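Local coordinates for DUF1425 domain-containing protein (Shewanella loihica, PDB 3O0L), which is of unknown function but belongs to the DUF1425 family of the E-set clan and is probably a lipoprotein made with a signal peptide, at residues L40-G44 with K59-Y63. Numbering follows the deposited sequence.
Sequences LRARG and KFTWY
Two extended strand segments (phi -82° to -162°, psi 117° to 158°) face each other across a sandwich core: the axes of 40-44 and 59-63 approach to 9.4 Å, too far for backbone pairing, with N-to-C directions 142° apart; the nearest CA pair is Ala42-Phe60, 7.8 Å. CA-to-CB bonds of Leu40, Ala42, Phe60 and Trp62 point inward, those of Arg41 and Arg43 away. Phe60 (chi1 m, chi2 -88°) offers a ring face to Ala42, a CH-pi contact with CB 3.7 Å from the centroid and 22° off the normal. Ring edges meet backbone: Phe60 CZ is 3.9 Å from Gly44 N, where a CB would be tight, and Trp62 CH2 (chi1 m, chi2 91°) is 3.6 Å from Ala42 N. Apolar side chains pack through Ala42 CB to Trp62 CH2 (3.6 Å) and Leu40 CB to Trp62 CZ3 (4.1 Å). This is face-to-face beta-sandwich packing, consistent with an E-set fold. Strand 40-48 pairs with 22-34 and 87-93 in one sheet; strand 54-63 lies between 78-82 and 101-109 in the other.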
ATOM      1  N   LEU A  40     -22.433   1.651  -7.864  1.00 30.21           N
ATOM      2  CA  LEU A  40     -21.046   1.720  -8.232  1.00 31.96           C
ATOM      3  C   LEU A  40     -20.560   0.295  -8.461  1.00 31.68           C
ATOM      4  O   LEU A  40     -21.128  -0.688  -7.976  1.00 31.89           O
ATOM      5  CB  LEU A  40     -20.209   2.360  -7.129  1.00 30.61           C
ATOM      6  CG  LEU A  40     -20.537   3.767  -6.678  1.00 36.56           C
ATOM      7  CD1 LEU A  40     -19.616   4.140  -5.548  1.00 40.13           C
ATOM      8  CD2 LEU A  40     -20.374   4.720  -7.866  1.00 36.68           C
ATOM      9  N   ARG A  41     -19.490   0.183  -9.209  1.00 32.46           N
ATOM     10  CA  ARG A  41     -18.841  -1.095  -9.376  1.00 31.92           C
ATOM     11  C   ARG A  41     -17.384  -0.926  -9.015  1.00 31.35           C
ATOM     12  O   ARG A  41     -16.712  -0.071  -9.591  1.00 31.27           O
ATOM     13  CB  ARG A  41     -18.948  -1.521 -10.797  1.00 33.79           C
ATOM     14  CG  ARG A  41     -18.155  -2.742 -11.076  1.00 37.34           C
ATOM     15  CD  ARG A  41     -18.536  -3.272 -12.417  1.00 48.39           C
ATOM     16  NE  ARG A  41     -19.876  -3.857 -12.421  1.00 43.71           N
ATOM     17  CZ  ARG A  41     -20.160  -5.050 -11.909  1.00 50.92           C
ATOM     18  NH1 ARG A  41     -19.214  -5.788 -11.310  1.00 52.00           N
ATOM     19  NH2 ARG A  41     -21.399  -5.496 -11.972  1.00 47.24           N
ATOM     20  N   ALA A  42     -16.893  -1.772  -8.116  1.00 29.09           N
ATOM     21  CA  ALA A  42     -15.488  -1.739  -7.707  1.00 28.14           C
ATOM     22  C   ALA A  42     -14.689  -2.499  -8.739  1.00 27.87           C
ATOM     23  O   ALA A  42     -15.070  -3.598  -9.152  1.00 29.30           O
ATOM     24  CB  ALA A  42     -15.295  -2.417  -6.316  1.00 25.41           C
ATOM     25  N   ARG A  43     -13.565  -1.919  -9.137  1.00 30.85           N
ATOM     26  CA  ARG A  43     -12.627  -2.590 -10.032  1.00 31.46           C
ATOM     27  C   ARG A  43     -11.231  -2.570  -9.383  1.00 28.57           C
ATOM     28  O   ARG A  43     -10.663  -1.499  -9.128  1.00 29.54           O
ATOM     29  CB  ARG A  43     -12.624  -1.919 -11.397  1.00 35.02           C
ATOM     30  CG  ARG A  43     -14.020  -2.078 -12.084  1.00 37.27           C
ATOM     31  CD  ARG A  43     -13.937  -1.780 -13.542  1.00 39.80           C
ATOM     32  NE  ARG A  43     -15.232  -1.934 -14.179  1.00 39.22           N
ATOM     33  CZ  ARG A  43     -15.744  -3.079 -14.609  1.00 41.14           C
ATOM     34  NH1 ARG A  43     -15.078  -4.229 -14.505  1.00 43.78           N
ATOM     35  NH2 ARG A  43     -16.943  -3.078 -15.149  1.00 43.89           N
ATOM     36  N   GLY A  44     -10.731  -3.765  -9.104  1.00 29.62           N
ATOM     37  CA  GLY A  44      -9.452  -3.936  -8.446  1.00 30.03           C
ATOM     38  C   GLY A  44      -8.493  -4.617  -9.376  1.00 30.97           C
ATOM     39  O   GLY A  44      -8.899  -5.333 -10.308  1.00 34.45           O
ATOM     40  N   LYS A  59     -11.007  -9.269  -0.538  1.00 24.35           N
ATOM     41  CA  LYS A  59     -12.409  -8.827  -0.468  1.00 30.09           C
ATOM     42  C   LYS A  59     -12.487  -7.337  -0.481  1.00 28.15           C
ATOM     43  O   LYS A  59     -11.547  -6.647  -0.075  1.00 24.82           O
ATOM     44  CB  LYS A  59     -13.157  -9.373   0.750  1.00 32.82           C
ATOM     45  CG  LYS A  59     -12.911  -8.730   2.060  1.00 41.14           C
ATOM     46  CD  LYS A  59     -14.058  -9.140   2.972  1.00 47.97           C
ATOM     47  CE  LYS A  59     -13.778  -8.858   4.409  1.00 53.64           C
ATOM     48  NZ  LYS A  59     -14.678  -9.696   5.277  1.00 62.25           N
ATOM     49  N   PHE A  60     -13.590  -6.842  -1.015  1.00 25.46           N
ATOM     50  CA  PHE A  60     -13.865  -5.413  -0.973  1.00 25.55           C
ATOM     51  C   PHE A  60     -14.738  -5.097   0.215  1.00 28.77           C
ATOM     52  O   PHE A  60     -15.555  -5.923   0.626  1.00 26.90           O
ATOM     53  CB  PHE A  60     -14.636  -4.951  -2.213  1.00 26.03           C
ATOM     54  CG  PHE A  60     -13.860  -5.002  -3.505  1.00 23.87           C
ATOM     55  CD1 PHE A  60     -13.093  -3.921  -3.915  1.00 25.69           C
ATOM     56  CD2 PHE A  60     -13.946  -6.090  -4.333  1.00 27.47           C
ATOM     57  CE1 PHE A  60     -12.414  -3.950  -5.079  1.00 27.99           C
ATOM     58  CE2 PHE A  60     -13.250  -6.119  -5.527  1.00 25.41           C
ATOM     59  CZ  PHE A  60     -12.489  -5.050  -5.906  1.00 27.32           C
ATOM     60  N   THR A  61     -14.609  -3.873   0.710  1.00 25.19           N
ATOM     61  CA  THR A  61     -15.540  -3.310   1.685  1.00 27.47           C
ATOM     62  C   THR A  61     -16.027  -1.976   1.110  1.00 27.45           C
ATOM     63  O   THR A  61     -15.354  -1.349   0.267  1.00 28.90           O
ATOM     64  CB  THR A  61     -14.895  -3.078   3.048  1.00 29.87           C
ATOM     65  OG1 THR A  61     -13.754  -2.256   2.867  1.00 37.83           O
ATOM     66  CG2 THR A  61     -14.395  -4.409   3.665  1.00 23.33           C
ATOM     67  N   TRP A  62     -17.196  -1.555   1.557  1.00 25.80           N
ATOM     68  CA  TRP A  62     -17.860  -0.411   0.992  1.00 26.23           C
ATOM     69  C   TRP A  62     -18.197   0.602   2.091  1.00 28.85           C
ATOM     70  O   TRP A  62     -18.561   0.232   3.212  1.00 29.39           O
ATOM     71  CB  TRP A  62     -19.141  -0.894   0.357  1.00 24.64           C
ATOM     72  CG  TRP A  62     -18.913  -1.747  -0.816  1.00 22.75           C
ATOM     73  CD1 TRP A  62     -18.787  -3.091  -0.843  1.00 24.52           C
ATOM     74  CD2 TRP A  62     -18.747  -1.302  -2.159  1.00 23.03           C
ATOM     75  NE1 TRP A  62     -18.567  -3.532  -2.131  1.00 24.84           N
ATOM     76  CE2 TRP A  62     -18.566  -2.451  -2.962  1.00 25.62           C
ATOM     77  CE3 TRP A  62     -18.797  -0.047  -2.776  1.00 29.74           C
ATOM     78  CZ2 TRP A  62     -18.386  -2.371  -4.348  1.00 30.68           C
ATOM     79  CZ3 TRP A  62     -18.601   0.028  -4.153  1.00 29.17           C
ATOM     80  CH2 TRP A  62     -18.403  -1.127  -4.912  1.00 27.23           C
ATOM     81  N   TYR A  63     -18.120   1.883   1.737  1.00 30.65           N
ATOM     82  CA  TYR A  63     -18.386   2.987   2.656  1.00 33.33           C
ATOM     83  C   TYR A  63     -19.320   4.016   2.043  1.00 32.65           C
ATOM     84  O   TYR A  63     -19.335   4.233   0.834  1.00 33.47           O
ATOM     85  CB  TYR A  63     -17.069   3.673   3.055  1.00 35.93           C
ATOM     86  CG  TYR A  63     -16.081   2.695   3.587  1.00 33.47           C
ATOM     87  CD1 TYR A  63     -16.063   2.348   4.940  1.00 47.16           C
ATOM     88  CD2 TYR A  63     -15.203   2.054   2.735  1.00 37.36           C
ATOM     89  CE1 TYR A  63     -15.162   1.409   5.422  1.00 49.37           C
ATOM     90  CE2 TYR A  63     -14.310   1.126   3.209  1.00 41.70           C
ATOM     91  CZ  TYR A  63     -14.292   0.803   4.538  1.00 47.93           C
ATOM     92  OH  TYR A  63     -13.397  -0.140   4.954  1.00 54.21           O
TER